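ABC transporter substrate-binding protein (Bradyrhizobium japonicum, PDB 4I1D) probably serves as the periplasmic solute-capturing component of an ABC importer, perhaps for polyamines, and can bind D-malate. Local coordinates at residues H142-L147 against A304-P309; R168-L173 against E315-S320. One frame throughout, in Å; residues are numbered along the deposited sequence.

Contact 1 of 2, residues H142-L147 against A304-P309; sequences HPIATL and AWWSSP. With SO4 (sulfate ion), chain H.
Trp306, from the short helix 303-306, reaches across to residues 142-147 and lays its indole against Ile144, Pro143 and Leu147, a worked example of how one large aromatic can fill the seam between two chain segments far apart in sequence. The approach is lopsided. Ile144 comes over one face of the indole with its CD1 methyl, though how closely it sits there is doubtful. CG1 of Ile144 lies beside the backbone N (chi1 -54°), and a second turn at chi2 (-72°) brings CD1 over the indole, while CG2 stands anti to that N. At the far corner, CH2 of Trp306 meets Leu147 CD1 obliquely at 3.7 Å; Pro143 CB lies 4.1 Å from the same CH2. On the opposite face lies CZ3 of the adjacent Trp305, so the indole lies between Trp305 and Ile144, which probably limits its tilt. Its polar corner is satisfied elsewhere, NE1 donating to Glu148.

Internal bonds brace both segments. Thr146 OG1 donates to His142 O at 2.6 Å, almost in line with the carbonyl, and Ile144 N donates to His142 ND1 at 3.3 Å, consistent with a turn that presents Ile144. Within 304-309, Trp305 O accepts from both N and OG of Ser308, the OG bond measuring 2.6 Å. Ala145 and Ser308 each occupy an N-cap position. The buried aromatic packing joins the start of helix 146-153 to the junction between helices 303-306 and 309-321 in a periplasmic binding protein fold.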
ATOM      1  N   HIS A 142     -17.960  20.550   1.015  1.00 46.35           N
ATOM      2  CA  HIS A 142     -18.500  20.247   2.331  1.00 46.78           C
ATOM      3  C   HIS A 142     -20.020  20.195   2.292  1.00 44.99           C
ATOM      4  O   HIS A 142     -20.655  21.025   1.648  1.00 50.87           O
ATOM      5  CB  HIS A 142     -18.044  21.305   3.335  1.00 47.20           C
ATOM      6  CG  HIS A 142     -18.078  20.841   4.753  1.00 58.90           C
ATOM      7  ND1 HIS A 142     -19.230  20.849   5.512  1.00 60.58           N
ATOM      8  CD2 HIS A 142     -17.102  20.351   5.555  1.00 62.06           C
ATOM      9  CE1 HIS A 142     -18.960  20.388   6.718  1.00 61.79           C
ATOM     10  NE2 HIS A 142     -17.676  20.079   6.771  1.00 63.36           N
ATOM     11  N   PRO A 143     -20.609  19.219   2.989  1.00 43.88           N
ATOM     12  CA  PRO A 143     -22.066  19.024   2.906  1.00 47.72           C
ATOM     13  C   PRO A 143     -22.878  20.138   3.567  1.00 44.12           C
ATOM     14  O   PRO A 143     -23.953  20.472   3.069  1.00 48.29           O
ATOM     15  CB  PRO A 143     -22.288  17.682   3.616  1.00 48.83           C
ATOM     16  CG  PRO A 143     -21.056  17.499   4.493  1.00 51.50           C
ATOM     17  CD  PRO A 143     -19.931  18.150   3.745  1.00 42.51           C
ATOM     18  N   ILE A 144     -22.368  20.719   4.649  1.00 43.31           N
ATOM     19  CA  ILE A 144     -23.113  21.735   5.395  1.00 44.73           C
ATOM     20  C   ILE A 144     -23.391  22.992   4.560  1.00 45.93           C
ATOM     21  O   ILE A 144     -22.481  23.534   3.942  1.00 44.97           O
ATOM     22  CB  ILE A 144     -22.356  22.139   6.662  1.00 57.61           C
ATOM     23  CG1 ILE A 144     -22.029  20.898   7.490  1.00 64.37           C
ATOM     24  CG2 ILE A 144     -23.171  23.127   7.485  1.00 58.55           C
ATOM     25  CD1 ILE A 144     -23.224  20.302   8.141  1.00 67.52           C
ATOM     26  N   ALA A 145     -24.643  23.452   4.575  1.00 48.50           N
ATOM     27  CA  ALA A 145     -25.111  24.591   3.769  1.00 45.24           C
ATOM     28  C   ALA A 145     -25.224  24.236   2.288  1.00 43.59           C
ATOM     29  O   ALA A 145     -26.146  24.677   1.609  1.00 52.90           O
ATOM     30  CB  ALA A 145     -24.215  25.814   3.954  1.00 42.80           C
ATOM     31  N   THR A 146     -24.281  23.442   1.793  1.00 38.84           N
ATOM     32  CA  THR A 146     -24.301  23.011   0.397  1.00 38.79           C
ATOM     33  C   THR A 146     -25.569  22.203   0.070  1.00 42.18           C
ATOM     34  O   THR A 146     -26.250  22.478  -0.931  1.00 45.28           O
ATOM     35  CB  THR A 146     -23.036  22.194   0.054  1.00 45.02           C
ATOM     36  OG1 THR A 146     -21.872  22.933   0.445  1.00 47.89           O
ATOM     37  CG2 THR A 146     -22.962  21.892  -1.440  1.00 45.53           C
ATOM     38  N   LEU A 147     -25.891  21.217   0.910  1.00 43.31           N
ATOM     39  CA  LEU A 147     -27.102  20.421   0.709  1.00 40.59           C
ATOM     40  C   LEU A 147     -28.323  21.325   0.711  1.00 43.68           C
ATOM     41  O   LEU A 147     -29.190  21.195  -0.147  1.00 46.45           O
ATOM     42  CB  LEU A 147     -27.262  19.364   1.797  1.00 42.03           C
ATOM     43  CG  LEU A 147     -26.192  18.278   1.835  1.00 49.63           C
ATOM     44  CD1 LEU A 147     -26.643  17.153   2.744  1.00 56.06           C
ATOM     45  CD2 LEU A 147     -25.920  17.754   0.436  1.00 43.60           C
ATOM     46  N   ALA A 304     -30.111  20.940  15.231  1.00 48.32           N
ATOM     47  CA  ALA A 304     -30.731  19.715  15.712  1.00 56.84           C
ATOM     48  C   ALA A 304     -30.743  18.660  14.603  1.00 56.44           C
ATOM     49  O   ALA A 304     -30.488  17.490  14.856  1.00 62.04           O
ATOM     50  CB  ALA A 304     -32.150  19.982  16.218  1.00 59.50           C
ATOM     51  N   TRP A 305     -31.028  19.068  13.373  1.00 49.56           N
ATOM     52  CA  TRP A 305     -31.009  18.097  12.274  1.00 47.96           C
ATOM     53  C   TRP A 305     -29.583  17.628  11.970  1.00 55.61           C
ATOM     54  O   TRP A 305     -29.336  16.420  11.895  1.00 50.19           O
ATOM     55  CB  TRP A 305     -31.684  18.614  10.996  1.00 43.54           C
ATOM     56  CG  TRP A 305     -31.754  17.524   9.923  1.00 48.97           C
ATOM     57  CD1 TRP A 305     -32.746  16.593   9.756  1.00 43.78           C
ATOM     58  CD2 TRP A 305     -30.772  17.245   8.909  1.00 41.08           C
ATOM     59  NE1 TRP A 305     -32.446  15.761   8.697  1.00 51.91           N
ATOM     60  CE2 TRP A 305     -31.241  16.142   8.163  1.00 49.21           C
ATOM     61  CE3 TRP A 305     -29.548  17.823   8.561  1.00 48.35           C
ATOM     62  CZ2 TRP A 305     -30.527  15.607   7.094  1.00 54.08           C
ATOM     63  CZ3 TRP A 305     -28.841  17.290   7.489  1.00 49.88           C
ATOM     64  CH2 TRP A 305     -29.335  16.195   6.769  1.00 51.06           C
ATOM     65  N   TRP A 306     -28.650  18.575  11.823  1.00 47.24           N
ATOM     66  CA  TRP A 306     -27.270  18.231  11.478  1.00 47.48           C
ATOM     67  C   TRP A 306     -26.551  17.362  12.510  1.00 55.15           C
ATOM     68  O   TRP A 306     -25.674  16.569  12.158  1.00 57.37           O
ATOM     69  CB  TRP A 306     -26.439  19.483  11.169  1.00 40.29           C
ATOM     70  CG  TRP A 306     -26.625  19.918   9.770  1.00 42.86           C
ATOM     71  CD1 TRP A 306     -27.306  21.010   9.338  1.00 46.22           C
ATOM     72  CD2 TRP A 306     -26.161  19.238   8.600  1.00 44.91           C
ATOM     73  NE1 TRP A 306     -27.286  21.065   7.960  1.00 46.98           N
ATOM     74  CE2 TRP A 306     -26.589  19.985   7.485  1.00 49.98           C
ATOM     75  CE3 TRP A 306     -25.422  18.070   8.386  1.00 50.13           C
ATOM     76  CZ2 TRP A 306     -26.291  19.611   6.174  1.00 53.73           C
ATOM     77  CZ3 TRP A 306     -25.133  17.695   7.077  1.00 53.21           C
ATOM     78  CH2 TRP A 306     -25.566  18.464   5.994  1.00 53.20           C
ATOM     79  N   SER A 307     -26.924  17.514  13.776  1.00 50.94           N
ATOM     80  CA  SER A 307     -26.297  16.767  14.861  1.00 48.07           C
ATOM     81  C   SER A 307     -27.056  15.476  15.197  1.00 51.08           C
ATOM     82  O   SER A 307     -26.708  14.763  16.141  1.00 57.34           O
ATOM     83  CB  SER A 307     -26.211  17.651  16.108  1.00 52.51           C
ATOM     84  OG  SER A 307     -27.510  18.008  16.563  1.00 52.63           O
ATOM     85  N   SER A 308     -28.101  15.184  14.435  1.00 50.91           N
ATOM     86  CA  SER A 308     -28.874  13.968  14.647  1.00 49.91           C
ATOM     87  C   SER A 308     -28.279  12.840  13.794  1.00 57.18           C
ATOM     88  O   SER A 308     -27.443  13.095  12.928  1.00 54.34           O
ATOM     89  CB  SER A 308     -30.332  14.200  14.248  1.00 54.50           C
ATOM     90  OG  SER A 308     -30.462  14.241  12.831  1.00 52.70           O
ATOM     91  N   PRO A 309     -28.715  11.592  14.035  1.00 53.37           N
ATOM     92  CA  PRO A 309     -28.272  10.457  13.222  1.00 57.93           C
ATOM     93  C   PRO A 309     -28.409  10.693  11.715  1.00 58.93           C
ATOM     94  O   PRO A 309     -27.526  10.267  10.966  1.00 55.93           O
ATOM     95  CB  PRO A 309     -29.208   9.329  13.675  1.00 59.64           C
ATOM     96  CG  PRO A 309     -29.461   9.652  15.132  1.00 56.77           C
ATOM     97  CD  PRO A 309     -29.559  11.161  15.168  1.00 58.43           C
TER
HETATM   98  S   SO4 H 404     -32.001  23.959  15.823  0.95120.68           S
HETATM   99  O1  SO4 H 404     -31.443  25.192  15.265  0.95116.87           O
HETATM  100  O2  SO4 H 404     -31.615  23.862  17.231  0.95117.04           O
HETATM  101  O3  SO4 H 404     -33.457  23.948  15.681  0.95115.75           O
HETATM  102  O4  SO4 H 404     -31.472  22.810  15.093  0.95126.84           O

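Contact 2 of 2, residues R168-L173 against E315-S320. With ACT (acetate ion), chain S; SO4 (sulfate ion), chain G.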
ATOM      1  N   ARG A 168     -32.483  13.742  -2.724  1.00 56.90           N
ATOM      2  CA  ARG A 168     -32.846  14.846  -3.596  1.00 52.17           C
ATOM      3  C   ARG A 168     -31.727  15.897  -3.672  1.00 47.68           C
ATOM      4  O   ARG A 168     -31.422  16.429  -4.737  1.00 53.63           O
ATOM      5  CB  ARG A 168     -34.141  15.474  -3.093  1.00 56.68           C
ATOM      6  CG  ARG A 168     -34.689  16.578  -3.955  1.00 59.61           C
ATOM      7  CD  ARG A 168     -35.970  17.131  -3.364  1.00 57.15           C
ATOM      8  NE  ARG A 168     -36.532  18.175  -4.211  1.00 58.13           N
ATOM      9  CZ  ARG A 168     -37.655  18.826  -3.937  1.00 61.20           C
ATOM     10  NH1 ARG A 168     -38.330  18.537  -2.831  1.00 64.91           N
ATOM     11  NH2 ARG A 168     -38.101  19.763  -4.764  1.00 56.38           N
ATOM     12  N   ALA A 169     -31.098  16.189  -2.548  1.00 47.60           N
ATOM     13  CA  ALA A 169     -30.023  17.172  -2.578  1.00 45.91           C
ATOM     14  C   ALA A 169     -28.822  16.668  -3.395  1.00 51.73           C
ATOM     15  O   ALA A 169     -28.244  17.424  -4.180  1.00 47.65           O
ATOM     16  CB  ALA A 169     -29.610  17.528  -1.195  1.00 39.85           C
ATOM     17  N   PHE A 170     -28.448  15.399  -3.206  1.00 47.27           N
ATOM     18  CA  PHE A 170     -27.315  14.818  -3.932  1.00 47.37           C
ATOM     19  C   PHE A 170     -27.593  14.703  -5.431  1.00 57.68           C
ATOM     20  O   PHE A 170     -26.701  14.913  -6.255  1.00 55.93           O
ATOM     21  CB  PHE A 170     -26.887  13.464  -3.344  1.00 48.14           C
ATOM     22  CG  PHE A 170     -25.996  13.589  -2.121  1.00 50.20           C
ATOM     23  CD1 PHE A 170     -26.408  13.111  -0.881  1.00 52.61           C
ATOM     24  CD2 PHE A 170     -24.747  14.193  -2.216  1.00 51.82           C
ATOM     25  CE1 PHE A 170     -25.583  13.228   0.248  1.00 54.49           C
ATOM     26  CE2 PHE A 170     -23.919  14.322  -1.093  1.00 57.15           C
ATOM     27  CZ  PHE A 170     -24.341  13.838   0.140  1.00 53.99           C
ATOM     28  N   LYS A 171     -28.828  14.388  -5.793  1.00 56.30           N
ATOM     29  CA  LYS A 171     -29.152  14.308  -7.205  1.00 59.55           C
ATOM     30  C   LYS A 171     -28.945  15.689  -7.832  1.00 58.62           C
ATOM     31  O   LYS A 171     -28.339  15.824  -8.901  1.00 54.51           O
ATOM     32  CB  LYS A 171     -30.582  13.806  -7.428  1.00 64.71           C
ATOM     33  CG  LYS A 171     -30.863  13.479  -8.884  1.00 77.93           C
ATOM     34  CD  LYS A 171     -32.311  13.106  -9.149  1.00 87.87           C
ATOM     35  CE  LYS A 171     -32.521  12.816 -10.636  1.00 86.37           C
ATOM     36  NZ  LYS A 171     -33.944  12.499 -10.970  1.00 93.60           N
ATOM     37  N   LYS A 172     -29.425  16.718  -7.145  1.00 49.39           N
ATOM     38  CA  LYS A 172     -29.327  18.078  -7.659  1.00 50.44           C
ATOM     39  C   LYS A 172     -27.849  18.516  -7.746  1.00 48.52           C
ATOM     40  O   LYS A 172     -27.439  19.225  -8.666  1.00 48.61           O
ATOM     41  CB  LYS A 172     -30.164  19.014  -6.783  1.00 43.71           C
ATOM     42  CG  LYS A 172     -30.570  20.319  -7.429  1.00 54.59           C
ATOM     43  CD  LYS A 172     -31.552  20.106  -8.575  1.00 52.36           C
ATOM     44  CE  LYS A 172     -31.911  21.439  -9.194  1.00 54.25           C
ATOM     45  NZ  LYS A 172     -32.524  21.317 -10.542  1.00 61.11           N
ATOM     46  N   LEU A 173     -27.040  18.054  -6.805  1.00 48.93           N
ATOM     47  CA  LEU A 173     -25.622  18.392  -6.817  1.00 54.48           C
ATOM     48  C   LEU A 173     -24.864  17.673  -7.931  1.00 53.47           C
ATOM     49  O   LEU A 173     -23.905  18.212  -8.495  1.00 49.27           O
ATOM     50  CB  LEU A 173     -24.986  18.079  -5.464  1.00 45.49           C
ATOM     51  CG  LEU A 173     -25.220  19.156  -4.413  1.00 46.48           C
ATOM     52  CD1 LEU A 173     -24.898  18.604  -3.035  1.00 51.87           C
ATOM     53  CD2 LEU A 173     -24.362  20.380  -4.733  1.00 40.55           C
ATOM     54  N   GLU A 315     -23.521  13.425   6.306  1.00 47.96           N
ATOM     55  CA  GLU A 315     -22.102  13.785   6.286  1.00 56.72           C
ATOM     56  C   GLU A 315     -21.249  12.651   5.739  1.00 58.47           C
ATOM     57  O   GLU A 315     -20.375  12.887   4.910  1.00 54.10           O
ATOM     58  CB  GLU A 315     -21.598  14.206   7.675  1.00 55.61           C
ATOM     59  CG  GLU A 315     -22.174  15.523   8.156  1.00 72.84           C
ATOM     60  CD  GLU A 315     -21.548  16.011   9.458  1.00 93.33           C
ATOM     61  OE1 GLU A 315     -20.365  16.420   9.434  1.00103.99           O
ATOM     62  OE2 GLU A 315     -22.237  15.993  10.506  1.00 94.75           O
ATOM     63  N   LYS A 316     -21.514  11.426   6.195  1.00 58.41           N
ATOM     64  CA  LYS A 316     -20.752  10.266   5.740  1.00 63.62           C
ATOM     65  C   LYS A 316     -20.885  10.033   4.236  1.00 61.78           C
ATOM     66  O   LYS A 316     -20.000   9.448   3.613  1.00 70.93           O
ATOM     67  CB  LYS A 316     -21.129   8.994   6.523  1.00 70.02           C
ATOM     68  CG  LYS A 316     -20.807   9.084   8.013  1.00 83.21           C
ATOM     69  CD  LYS A 316     -20.423   7.733   8.626  1.00 95.18           C
ATOM     70  CE  LYS A 316     -19.965   7.913  10.085  1.00102.91           C
ATOM     71  NZ  LYS A 316     -19.350   6.687  10.703  1.00107.29           N
ATOM     72  N   ARG A 317     -21.989  10.482   3.648  1.00 53.82           N
ATOM     73  CA  ARG A 317     -22.200  10.270   2.216  1.00 58.79           C
ATOM     74  C   ARG A 317     -21.376  11.227   1.367  1.00 57.79           C
ATOM     75  O   ARG A 317     -21.111  10.940   0.206  1.00 52.03           O
ATOM     76  CB  ARG A 317     -23.685  10.375   1.836  1.00 55.10           C
ATOM     77  CG  ARG A 317     -24.506   9.166   2.278  1.00 59.12           C
ATOM     78  CD  ARG A 317     -25.990   9.421   2.190  1.00 61.65           C
ATOM     79  NE  ARG A 317     -26.416   9.632   0.814  1.00 70.48           N
ATOM     80  CZ  ARG A 317     -27.687   9.690   0.430  1.00 67.70           C
ATOM     81  NH1 ARG A 317     -28.656   9.548   1.329  1.00 63.50           N
ATOM     82  NH2 ARG A 317     -27.983   9.883  -0.853  1.00 59.88           N
ATOM     83  N   TRP A 318     -20.973  12.358   1.950  1.00 48.68           N
ATOM     84  CA  TRP A 318     -20.251  13.374   1.194  1.00 52.40           C
ATOM     85  C   TRP A 318     -18.966  12.784   0.669  1.00 56.63           C
ATOM     86  O   TRP A 318     -18.606  12.987  -0.486  1.00 54.88           O
ATOM     87  CB  TRP A 318     -19.916  14.596   2.055  1.00 52.18           C
ATOM     88  CG  TRP A 318     -19.411  15.736   1.228  1.00 56.65           C
ATOM     89  CD1 TRP A 318     -18.116  16.155   1.101  1.00 52.17           C
ATOM     90  CD2 TRP A 318     -20.193  16.581   0.380  1.00 50.24           C
ATOM     91  NE1 TRP A 318     -18.048  17.222   0.236  1.00 50.80           N
ATOM     92  CE2 TRP A 318     -19.308  17.504  -0.221  1.00 52.14           C
ATOM     93  CE3 TRP A 318     -21.557  16.655   0.076  1.00 47.79           C
ATOM     94  CZ2 TRP A 318     -19.746  18.488  -1.117  1.00 48.34           C
ATOM     95  CZ3 TRP A 318     -21.994  17.632  -0.811  1.00 40.30           C
ATOM     96  CH2 TRP A 318     -21.090  18.536  -1.396  1.00 45.62           C
ATOM     97  N   ALA A 319     -18.283  12.049   1.538  1.00 59.53           N
ATOM     98  CA  ALA A 319     -16.979  11.496   1.222  1.00 67.44           C
ATOM     99  C   ALA A 319     -17.020  10.741  -0.095  1.00 68.62           C
ATOM    100  O   ALA A 319     -16.159  10.930  -0.948  1.00 70.80           O
ATOM    101  CB  ALA A 319     -16.486  10.596   2.356  1.00 70.62           C
ATOM    102  N   SER A 320     -18.032   9.897  -0.268  1.00 74.55           N
ATOM    103  CA  SER A 320     -18.135   9.093  -1.482  1.00 72.13           C
ATOM    104  C   SER A 320     -18.718   9.889  -2.647  1.00 62.93           C
ATOM    105  O   SER A 320     -18.488   9.566  -3.817  1.00 61.57           O
ATOM    106  CB  SER A 320     -18.953   7.824  -1.226  1.00 83.60           C
ATOM    107  OG  SER A 320     -20.314   8.133  -0.989  1.00 89.19           O
TER
HETATM  108  C   ACT S 415     -24.477   9.595  -2.396  1.00 94.98           C
HETATM  109  O   ACT S 415     -24.361   9.068  -1.261  1.00 84.00           O
HETATM  110  OXT ACT S 415     -25.629   9.976  -2.730  1.00 93.73           O
HETATM  111  CH3 ACT S 415     -23.295   9.756  -3.311  1.00 95.70           C
HETATM  112  S   SO4 G 403     -41.496  20.650  -3.574  0.98135.89           S
HETATM  113  O1  SO4 G 403     -40.902  21.924  -3.979  0.98130.55           O
HETATM  114  O2  SO4 G 403     -40.824  20.157  -2.373  0.98132.99           O
HETATM  115  O3  SO4 G 403     -42.915  20.834  -3.288  0.98137.35           O
HETATM  116  O4  SO4 G 403     -41.357  19.672  -4.652  0.98137.41           O
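Helices 168-173 and 315-320 run in nearly the same direction, their axes 12.1 Å apart at closest and crossing at -25°, with Phe170 and Trp318 nearest in register. So wide a spacing illustrates the principle that large side chains must bridge what the backbones leave apart. With CG of Phe170 anti to its carbonyl carbon (chi1 -81°), the ring extends toward the other helix and meets Trp318 rim to rim: CE2 of Phe170 is 3.5 Å from CE3 of Trp318, neither ring lying over the other. Leu173 CD1 approaches the same indole at its edge, 3.8 Å from Trp318 CZ3. Trp318 NE1 donates to Asn141.

Arg317, its chain bent at chi3, lays a face of its guanidinium over Phe170 CD1, the two planes 25° apart and NH2 3.6 Å from that CD1. At its edge, in plane, the guanidinium grips an acetate ion through two bonds, NE to O and NH2 to OXT, each 3.0 Å, while NH2 also forms a salt bridge with Asp167. The acetate carbon sits above one face of the Phe170 ring, offset toward its rim. With an alanine here instead of Phe170, the rim of Trp318 and the face of the Arg317 guanidinium would probably be left without their shared partner, and a gap would open between the helices. The chemistry is thus divided: hydrocarbon and aromatic surfaces join the helices inside, whereas at the exposed margin the positive charge of Arg317 is probably balanced by two carboxylates, one from an acetate that probably came from the crystallisation liquor.

In the fold
Contacts 1 and 2 have centres 11 Å apart and adjoin directly. Their segments alternate along the chain: helices 146-153 and 166-176 follow one another, as do 303-306 and 309-321, so the C-terminal pair packs twice against the earlier pair. Direct touches join the two, with Pro143 CD 3.5 Å from Trp318 CG, Leu147 CD2 3.7 Å from Leu173 CD1, and Trp306 CZ3 3.8 Å from Glu315 CG. Both contacts lie away from the D-malate pocket, which includes Gly187 and Arg208; the side chain of Trp318 is about 13 Å from the ligand. They are therefore best read as structural packing.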